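Local coordinates for probable adhesion protein (Pseudomonas aeruginosa PAO1, PDB 6R3Z), which binds ferrous iron and other divalent metal ions, probably as the periplasmic solute-binding component of a metal transport system, at residues R146-A149 with K150-A154. Residues are numbered along the deposited sequence; the frame is centred on the assembly and turned at random. Where two conformers were deposited one is given.
Sequences RAYA and KRLRA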
loop_
_atom_site.group_PDB
_atom_site.type_symbol
_atom_site.label_atom_id
_atom_site.label_comp_id
_atom_site.label_asym_id
_atom_site.label_seq_id
_atom_site.Cartn_x
_atom_site.Cartn_y
_atom_site.Cartn_z
ATOM N N ARG A 146 9.014 5.102 -16.785
ATOM C CA ARG A 146 9.106 3.885 -17.596
ATOM C C ARG A 146 10.183 2.917 -17.062
ATOM O O ARG A 146 9.913 1.717 -16.994
ATOM C CB ARG A 146 9.284 4.196 -19.097
ATOM C CG ARG A 146 8.126 4.994 -19.719
ATOM C CD ARG A 146 6.744 4.354 -19.567
ATOM N NE ARG A 146 5.676 5.157 -20.184
ATOM C CZ ARG A 146 5.059 6.185 -19.600
ATOM N NH1 ARG A 146 4.099 6.841 -20.241
ATOM N NH2 ARG A 146 5.404 6.569 -18.373
ATOM N N ALA A 147 11.359 3.435 -16.630
ATOM C CA ALA A 147 12.432 2.603 -16.049
ATOM C C ALA A 147 11.956 1.979 -14.721
ATOM O O ALA A 147 12.190 0.789 -14.472
ATOM C CB ALA A 147 13.684 3.436 -15.806
ATOM N N TYR A 148 11.218 2.751 -13.922
ATOM C CA TYR A 148 10.737 2.274 -12.632
ATOM C C TYR A 148 9.715 1.147 -12.822
ATOM O O TYR A 148 9.841 0.111 -12.166
ATOM C CB TYR A 148 10.167 3.416 -11.782
ATOM C CG TYR A 148 9.839 3.016 -10.357
ATOM C CD1 TYR A 148 10.793 2.402 -9.542
ATOM C CD2 TYR A 148 8.604 3.329 -9.792
ATOM C CE1 TYR A 148 10.518 2.099 -8.205
ATOM C CE2 TYR A 148 8.302 2.988 -8.475
ATOM C CZ TYR A 148 9.268 2.396 -7.678
ATOM O OH TYR A 148 8.959 2.074 -6.379
ATOM N N ALA A 149 8.766 1.330 -13.766
ATOM C CA ALA A 149 7.749 0.334 -14.138
ATOM C C ALA A 149 8.422 -0.963 -14.632
ATOM O O ALA A 149 7.945 -2.050 -14.307
ATOM C CB ALA A 149 6.832 0.898 -15.217
ATOM N N LYS A 150 9.567 -0.847 -15.345
ATOM C CA LYS A 150 10.301 -2.022 -15.830
ATOM C C LYS A 150 10.833 -2.831 -14.612
ATOM O O LYS A 150 10.724 -4.064 -14.593
ATOM C CB LYS A 150 11.448 -1.589 -16.767
ATOM C CG LYS A 150 12.078 -2.745 -17.520
ATOM C CD LYS A 150 13.178 -2.285 -18.470
ATOM C CE LYS A 150 13.890 -3.481 -19.059
ATOM N NZ LYS A 150 15.135 -3.092 -19.764
ATOM N N ARG A 151 11.374 -2.124 -13.596
ATOM C CA ARG A 151 11.890 -2.751 -12.368
ATOM C C ARG A 151 10.758 -3.452 -11.614
ATOM O O ARG A 151 10.955 -4.565 -11.135
ATOM C CB ARG A 151 12.628 -1.741 -11.458
ATOM C CG ARG A 151 14.000 -1.321 -12.020
ATOM C CD ARG A 151 15.054 -1.066 -10.935
ATOM N NE ARG A 151 14.600 -0.229 -9.814
ATOM C CZ ARG A 151 14.505 1.100 -9.832
ATOM N NH1 ARG A 151 14.787 1.779 -10.941
ATOM N NH2 ARG A 151 14.121 1.761 -8.740
ATOM N N LEU A 152 9.579 -2.829 -11.547
ATOM C CA LEU A 152 8.433 -3.425 -10.834
ATOM C C LEU A 152 7.961 -4.724 -11.520
ATOM O O LEU A 152 7.671 -5.707 -10.829
ATOM C CB LEU A 152 7.275 -2.426 -10.617
ATOM C CG LEU A 152 7.607 -1.146 -9.796
ATOM C CD1 LEU A 152 6.397 -0.211 -9.705
ATOM C CD2 LEU A 152 8.191 -1.483 -8.403
ATOM N N ARG A 153 7.907 -4.733 -12.869
ATOM C CA ARG A 153 7.528 -5.930 -13.632
ATOM C C ARG A 153 8.551 -7.056 -13.386
ATOM O O ARG A 153 8.161 -8.212 -13.197
ATOM C CB ARG A 153 7.419 -5.615 -15.129
ATOM C CG ARG A 153 6.168 -4.825 -15.499
ATOM C CD ARG A 153 5.936 -4.785 -17.005
ATOM N NE ARG A 153 6.994 -4.055 -17.708
ATOM C CZ ARG A 153 6.974 -2.751 -17.966
ATOM N NH1 ARG A 153 7.988 -2.181 -18.599
ATOM N NH2 ARG A 153 5.937 -2.010 -17.601
ATOM N N ALA A 154 9.847 -6.704 -13.339
ATOM C CA ALA A 154 10.949 -7.649 -13.118
ATOM C C ALA A 154 10.875 -8.272 -11.718
ATOM O O ALA A 154 11.077 -9.473 -11.580
ATOM C CB ALA A 154 12.301 -6.972 -13.347
HETATM O O HOH W 1 8.034 0.662 -18.713
#
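Y148 lays one face of its ring over L152, four residues on in helix 138-160, with Y148 CE2 3.9 Å from L152 CD1. This is i to i+4 packing along a single helix, which comes in the chain between the two four-stranded parallel sheets of a solute-binding protein 9 fold, away from the metal site. At the ring's edge stands R151, whose NH2 lies 3.5 Å from Y148 CD1; since the ring and guanidinium planes are 62° apart, the approach is no parallel stack. CG of Y148 is anti to the backbone N (chi1 -171°), which sends the ring where L152 CD1 covers one face and R151 meets the CD1 edge; S18, Y19 and Y261 also touch it. NH2 of R151 makes a salt bridge with E262 and a hydrogen bond with N22, which probably holds the guanidinium beside the ring. The backbone has regular helical bonds, for example R153 N to A149 O at 3.0 Å with an N-H...O angle of 161°. A149 touches I120 and L152 touches I116 of helix 116-133, and L152 also meets Y261 of helix 260-277. In the conformer given, one of two deposited, R153 is bent at chi3, bringing A149 O 3.8 Å above the centre of its guanidinium plane. At that plane's edge, provisionally, one water accepts from R153 NH1 and donates to R146 O, each bond 2.8 Å long.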